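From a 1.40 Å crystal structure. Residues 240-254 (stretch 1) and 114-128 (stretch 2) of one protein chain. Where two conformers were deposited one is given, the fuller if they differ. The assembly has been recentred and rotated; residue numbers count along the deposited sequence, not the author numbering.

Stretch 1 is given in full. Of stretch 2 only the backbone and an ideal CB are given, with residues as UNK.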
# COMPACT_ATOMS: atom_id res chain seq x y z
N ASN A 240 2.15 -13.48 -18.20
CA ASN A 240 1.60 -13.72 -19.53
C ASN A 240 0.15 -13.25 -19.78
O ASN A 240 -0.46 -13.58 -20.80
CB ASN A 240 1.81 -15.17 -19.95
CG ASN A 240 0.77 -16.10 -19.38
OD1 ASN A 240 -0.13 -15.71 -18.63
ND2 ASN A 240 0.88 -17.37 -19.75
N GLY A 241 -0.40 -12.47 -18.85
CA GLY A 241 -1.69 -11.83 -19.07
C GLY A 241 -2.94 -12.63 -18.78
O GLY A 241 -4.05 -12.18 -19.08
N GLU A 242 -2.78 -13.81 -18.17
CA GLU A 242 -3.95 -14.59 -17.75
C GLU A 242 -4.71 -13.92 -16.60
O GLU A 242 -5.94 -13.95 -16.52
CB GLU A 242 -3.54 -16.01 -17.33
CG GLU A 242 -3.22 -16.88 -18.54
CD GLU A 242 -2.52 -18.18 -18.20
OE1 GLU A 242 -2.37 -18.51 -17.02
OE2 GLU A 242 -2.13 -18.87 -19.17
N LEU A 243 -3.96 -13.37 -15.66
CA LEU A 243 -4.52 -12.49 -14.62
C LEU A 243 -4.45 -11.07 -15.14
O LEU A 243 -3.36 -10.49 -15.26
CB LEU A 243 -3.76 -12.64 -13.31
CG LEU A 243 -3.63 -14.05 -12.72
CD1 LEU A 243 -2.75 -14.03 -11.48
CD2 LEU A 243 -5.01 -14.61 -12.41
N ALA A 244 -5.61 -10.52 -15.44
CA ALA A 244 -5.69 -9.33 -16.27
C ALA A 244 -5.86 -8.02 -15.49
O ALA A 244 -6.15 -6.97 -16.06
CB ALA A 244 -6.80 -9.47 -17.29
N GLY A 245 -5.65 -8.07 -14.19
CA GLY A 245 -5.81 -6.90 -13.35
C GLY A 245 -5.20 -7.13 -11.99
O GLY A 245 -5.11 -8.27 -11.54
N MET A 246 -4.85 -6.03 -11.34
CA MET A 246 -4.51 -6.03 -9.92
C MET A 246 -5.01 -4.73 -9.29
O MET A 246 -5.01 -3.68 -9.94
CB MET A 246 -2.99 -6.14 -9.70
CG MET A 246 -2.41 -7.51 -9.98
SD MET A 246 -2.81 -8.87 -8.83
CE MET A 246 -2.17 -10.20 -9.88
N TYR A 247 -5.42 -4.83 -8.04
CA TYR A 247 -5.86 -3.69 -7.23
C TYR A 247 -4.70 -3.32 -6.32
O TYR A 247 -4.60 -3.80 -5.20
CB TYR A 247 -7.11 -4.06 -6.43
CG TYR A 247 -7.73 -3.00 -5.56
CD1 TYR A 247 -8.24 -1.83 -6.10
CD2 TYR A 247 -7.88 -3.20 -4.20
CE1 TYR A 247 -8.86 -0.88 -5.29
CE2 TYR A 247 -8.50 -2.26 -3.39
CZ TYR A 247 -9.00 -1.11 -3.94
OH TYR A 247 -9.62 -0.19 -3.11
N LEU A 248 -3.84 -2.44 -6.81
CA LEU A 248 -2.55 -2.15 -6.15
C LEU A 248 -2.53 -0.78 -5.55
O LEU A 248 -3.15 0.15 -6.07
CB LEU A 248 -1.42 -2.19 -7.18
CG LEU A 248 -1.21 -3.52 -7.89
CD1 LEU A 248 -0.16 -3.36 -8.98
CD2 LEU A 248 -0.85 -4.62 -6.91
N TRP A 249 -1.72 -0.60 -4.51
CA TRP A 249 -1.26 0.75 -4.18
C TRP A 249 -0.48 1.26 -5.40
O TRP A 249 0.33 0.52 -5.96
CB TRP A 249 -0.35 0.75 -2.96
CG TRP A 249 -0.99 0.38 -1.68
CD1 TRP A 249 -0.72 -0.72 -0.91
CD2 TRP A 249 -2.01 1.12 -0.98
NE1 TRP A 249 -1.51 -0.70 0.21
CE2 TRP A 249 -2.30 0.41 0.19
CE3 TRP A 249 -2.69 2.33 -1.23
CZ2 TRP A 249 -3.27 0.85 1.10
CZ3 TRP A 249 -3.64 2.76 -0.32
CH2 TRP A 249 -3.92 2.03 0.84
N ASP A 250 -0.65 2.53 -5.78
CA ASP A 250 0.12 3.00 -6.95
C ASP A 250 1.64 2.92 -6.71
O ASP A 250 2.41 2.80 -7.66
CB ASP A 250 -0.36 4.35 -7.53
CG ASP A 250 -0.42 5.46 -6.52
OD1 ASP A 250 0.64 5.76 -5.91
OD2 ASP A 250 -1.50 6.08 -6.36
N SER A 251 2.05 2.92 -5.44
CA SER A 251 3.47 2.76 -5.05
C SER A 251 4.02 1.35 -5.34
O SER A 251 5.23 1.13 -5.25
CB SER A 251 3.62 3.09 -3.57
OG SER A 251 2.86 2.21 -2.78
N ALA A 252 3.14 0.42 -5.68
CA ALA A 252 3.54 -0.95 -6.04
C ALA A 252 3.58 -1.20 -7.55
O ALA A 252 3.97 -2.27 -8.00
CB ALA A 252 2.57 -1.95 -5.42
N ILE A 253 3.13 -0.23 -8.33
CA ILE A 253 3.07 -0.42 -9.78
C ILE A 253 4.43 -0.80 -10.38
O ILE A 253 4.48 -1.71 -11.19
CB ILE A 253 2.50 0.84 -10.46
CG1 ILE A 253 0.99 0.94 -10.15
CG2 ILE A 253 2.78 0.84 -11.96
CD1 ILE A 253 0.38 2.29 -10.51
N TYR A 254 5.51 -0.15 -9.96
CA TYR A 254 6.83 -0.44 -10.52
C TYR A 254 7.20 -1.90 -10.25
O TYR A 254 7.67 -2.61 -11.12
CB TYR A 254 7.91 0.50 -9.97
CG TYR A 254 8.06 1.80 -10.72
CD1 TYR A 254 6.98 2.40 -11.36
CD2 TYR A 254 9.28 2.44 -10.78
CE1 TYR A 254 7.13 3.59 -12.05
CE2 TYR A 254 9.43 3.63 -11.46
CZ TYR A 254 8.34 4.20 -12.10
OH TYR A 254 8.47 5.38 -12.83
N UNK A 114 5.82 9.66 0.02
CA UNK A 114 4.81 9.85 -1.02
C UNK A 114 3.49 9.40 -0.44
O UNK A 114 3.43 8.57 0.48
CB UNK A 114 5.15 9.08 -2.30
N UNK A 115 2.40 9.94 -1.00
CA UNK A 115 1.07 9.42 -0.77
C UNK A 115 0.80 8.41 -1.86
O UNK A 115 1.37 8.50 -2.96
CB UNK A 115 0.02 10.53 -0.75
N UNK A 116 -0.08 7.47 -1.58
CA UNK A 116 -0.46 6.44 -2.54
C UNK A 116 -1.91 6.04 -2.32
O UNK A 116 -2.47 6.24 -1.24
CB UNK A 116 0.46 5.22 -2.42
N UNK A 117 -2.53 5.56 -3.39
CA UNK A 117 -3.93 5.14 -3.40
C UNK A 117 -4.04 3.78 -4.03
O UNK A 117 -3.23 3.43 -4.90
CB UNK A 117 -4.81 6.15 -4.15
N UNK A 118 -5.05 3.03 -3.59
CA UNK A 118 -5.42 1.79 -4.26
C UNK A 118 -6.15 2.12 -5.58
O UNK A 118 -7.09 2.92 -5.59
CB UNK A 118 -6.30 0.93 -3.35
N UNK A 119 -5.74 1.50 -6.68
CA UNK A 119 -6.45 1.66 -7.94
C UNK A 119 -6.25 0.41 -8.80
O UNK A 119 -5.40 -0.43 -8.52
CB UNK A 119 -5.97 2.91 -8.68
N UNK A 120 -7.12 0.24 -9.78
CA UNK A 120 -7.00 -0.87 -10.71
C UNK A 120 -5.94 -0.64 -11.78
O UNK A 120 -5.90 0.41 -12.43
CB UNK A 120 -8.35 -1.13 -11.38
N UNK A 121 -5.14 -1.66 -12.00
CA UNK A 121 -4.17 -1.73 -13.09
C UNK A 121 -4.64 -2.93 -13.92
O UNK A 121 -4.80 -4.02 -13.39
CB UNK A 121 -2.73 -1.88 -12.60
N UNK A 122 -4.88 -2.73 -15.21
CA UNK A 122 -5.40 -3.76 -16.07
C UNK A 122 -4.46 -4.05 -17.22
O UNK A 122 -3.76 -3.16 -17.71
CB UNK A 122 -6.78 -3.36 -16.60
N UNK A 123 -4.50 -5.31 -17.67
CA UNK A 123 -3.79 -5.75 -18.86
C UNK A 123 -4.70 -5.54 -20.06
O UNK A 123 -5.66 -6.29 -20.30
CB UNK A 123 -3.36 -7.21 -18.74
N UNK A 124 -4.41 -4.47 -20.79
CA UNK A 124 -5.27 -4.05 -21.90
C UNK A 124 -5.49 -5.15 -22.93
O UNK A 124 -6.61 -5.35 -23.43
CB UNK A 124 -4.67 -2.82 -22.59
N UNK A 125 -4.42 -5.85 -23.26
CA UNK A 125 -4.46 -6.88 -24.30
C UNK A 125 -5.49 -7.95 -23.96
O UNK A 125 -6.33 -8.34 -24.76
CB UNK A 125 -3.08 -7.52 -24.48
N UNK A 126 -5.41 -8.43 -22.73
CA UNK A 126 -6.36 -9.45 -22.27
C UNK A 126 -7.84 -9.00 -22.27
O UNK A 126 -8.71 -9.73 -22.74
CB UNK A 126 -5.97 -9.88 -20.85
N UNK A 127 -8.12 -7.82 -21.72
CA UNK A 127 -9.49 -7.28 -21.72
C UNK A 127 -10.04 -7.12 -23.15
O UNK A 127 -11.20 -7.45 -23.43
CB UNK A 127 -9.52 -5.93 -21.00
N UNK A 128 -9.19 -6.61 -24.04
CA UNK A 128 -9.52 -6.44 -25.48
C UNK A 128 -9.79 -7.81 -26.14
O UNK A 128 -10.75 -7.97 -26.89
CB UNK A 128 -8.38 -5.72 -26.21

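Stretch 2 runs as a strand antiparallel to residues 245-249, then turns into a helix.

Position 114 points its CB toward stretch 1 but has nothing of it within 5.5 Å; many residues would serve, and Ser114 is deposited. At 115 the CB points away and the choice is open again: Met115, whose carbonyl O shares a water with Asp250.

At 116 the ideal CB lies 3.5 Å from Asp250 OD1, with Ser251 OG and the Trp249 ring nearby. A short hydroxyl donor fits, Ser or Thr, and a branched one could also touch the indole. Thr116 does both: OG1 donates to Asp250 OD1 at 2.8 Å, and CG2 lies 3.6 Å from Trp249 CE3.

Position 117 already has its backbone engaged, N donating to Asp250 OD2 (3.2 Å) and O accepting from Asp250 N (2.9 Å). With CB 4.0 Å from Asp250 OD2 yet directed away overall, a small or polar residue suits. Ser117 reaches that oxygen through a water bound to its OG.

At 118 the CB sits on the side of the sheet with Tyr247 and Trp249, 3.4 Å from Tyr247 CZ. Two aromatic rings and the carbonyl of Tyr247 invite a long, flat cation; Lys or a slim aliphatic chain could also be considered. Arg118 uses its whole length. CD lies over the Tyr247 ring, CG over the six-membered ring of Trp249, and the guanidinium over the five-membered ring in a cation-pi contact, while NH1 donates to Tyr247 O at 2.9 Å.

Position 119 turns to the Leu248 side, and its backbone N and O pair with Leu248. A small polar or apolar residue would do. Ser119 OG binds two waters, one leading to Leu248 O, the other to Asp250 OD2.

At 120, back on the Tyr247 side, the CB is 5.3 Å from Tyr247 CD1, distant enough to favour a flexible apolar chain such as Met or Leu. Met120 bends its end nearer, SD 3.9 Å from Tyr247 CB.

Position 121 looks into Leu248 and Ile253, which asks for an aliphatic: Ile, Val or Leu. Ile121 puts CD1 3.6 Å from Ile253 CD1.

Position 122 faces Gly245, which leaves room for a ring. Tyr122 rests CD1 3.9 Å from Gly245 CA, where a CB on that glycine would clash with the ring.

Position 123 precedes the helix, so Asn, Asp, Ser or Thr would suit as a cap. Asn123 accepts a weak bond from 126 N, while ND2 meets a water held by Leu243 O.

At 124, 125 and 128 stretch 1 makes no demand, and polar residues suit a helix start: Lys124, Thr125 and Asp128, the first and last joined in a salt bridge.

At 126 the CB is 3.5 Å from Gly241 O, calling for Thr or Ser. Thr126 OG1 donates to Gly241 O at 2.7 Å.

At 127 the CB points sideways, but a long donor, Trp, Arg or Gln, could reach Ala244 O. Trp127 does, NE1 donating to Ala244 O at 3.0 Å.

Stretch 2, residues 114-128: SMTSRSMIYNKTTWD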
# COMPACT_ATOMS: atom_id res chain seq x y z
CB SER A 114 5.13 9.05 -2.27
OG SER A 114 5.16 7.69 -2.01
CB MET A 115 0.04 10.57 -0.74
CG MET A 115 0.21 11.53 0.45
SD MET A 115 0.14 10.82 2.17
CE MET A 115 -1.60 10.38 2.15
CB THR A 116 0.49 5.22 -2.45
OG1 THR A 116 0.27 4.35 -3.55
CG2 THR A 116 0.30 4.42 -1.17
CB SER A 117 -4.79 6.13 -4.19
OG SER A 117 -4.68 7.44 -3.67
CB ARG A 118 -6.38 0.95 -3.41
CG ARG A 118 -5.81 0.28 -2.18
CD ARG A 118 -5.00 -0.95 -2.53
NE ARG A 118 -4.55 -1.68 -1.35
CZ ARG A 118 -3.87 -2.81 -1.36
NH1 ARG A 118 -3.55 -3.41 -2.50
NH2 ARG A 118 -3.46 -3.34 -0.22
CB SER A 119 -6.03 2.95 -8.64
OG SER A 119 -4.63 2.98 -8.89
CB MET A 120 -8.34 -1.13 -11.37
CG MET A 120 -9.33 -1.77 -10.42
SD MET A 120 -8.89 -3.43 -9.85
CE MET A 120 -10.46 -3.83 -9.09
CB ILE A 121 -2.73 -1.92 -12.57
CG1 ILE A 121 -2.35 -0.75 -11.68
CG2 ILE A 121 -1.77 -2.09 -13.74
CD1 ILE A 121 -2.13 0.52 -12.46
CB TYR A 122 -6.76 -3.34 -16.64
CG TYR A 122 -7.90 -3.23 -15.67
CD1 TYR A 122 -8.24 -4.29 -14.82
CD2 TYR A 122 -8.70 -2.08 -15.63
CE1 TYR A 122 -9.33 -4.21 -13.97
CE2 TYR A 122 -9.79 -1.99 -14.78
CZ TYR A 122 -10.11 -3.04 -13.94
OH TYR A 122 -11.21 -2.97 -13.11
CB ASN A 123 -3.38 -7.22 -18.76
CG ASN A 123 -2.49 -7.64 -19.91
OD1 ASN A 123 -2.74 -7.27 -21.05
ND2 ASN A 123 -1.42 -8.39 -19.61
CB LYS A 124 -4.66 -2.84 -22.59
CG LYS A 124 -5.42 -2.38 -23.82
CD LYS A 124 -4.72 -1.21 -24.51
CE LYS A 124 -5.16 -0.98 -25.94
NZ LYS A 124 -6.60 -0.65 -25.99
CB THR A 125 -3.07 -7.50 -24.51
OG1 THR A 125 -2.14 -6.45 -24.80
CG2 THR A 125 -3.06 -8.51 -25.67
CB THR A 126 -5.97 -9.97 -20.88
OG1 THR A 126 -4.57 -10.30 -20.89
CG2 THR A 126 -6.79 -11.19 -20.56
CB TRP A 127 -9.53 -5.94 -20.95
CG TRP A 127 -9.52 -6.14 -19.44
CD1 TRP A 127 -8.41 -6.40 -18.64
CD2 TRP A 127 -10.66 -6.16 -18.57
NE1 TRP A 127 -8.80 -6.54 -17.34
CE2 TRP A 127 -10.17 -6.41 -17.26
CE3 TRP A 127 -12.04 -5.99 -18.75
CZ2 TRP A 127 -11.00 -6.50 -16.15
CZ3 TRP A 127 -12.87 -6.09 -17.63
CH2 TRP A 127 -12.34 -6.34 -16.35
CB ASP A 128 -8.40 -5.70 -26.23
CG ASP A 128 -8.38 -4.20 -25.94
OD1 ASP A 128 -9.33 -3.69 -25.31
OD2 ASP A 128 -7.41 -3.54 -26.35
O HOH W 1 2.85 7.41 -5.12
O HOH W 2 -2.41 8.35 -4.85
O HOH W 3 -3.75 5.34 -7.76
O HOH W 4 -2.27 1.33 -8.55
O HOH W 5 -1.22 -9.39 -16.82
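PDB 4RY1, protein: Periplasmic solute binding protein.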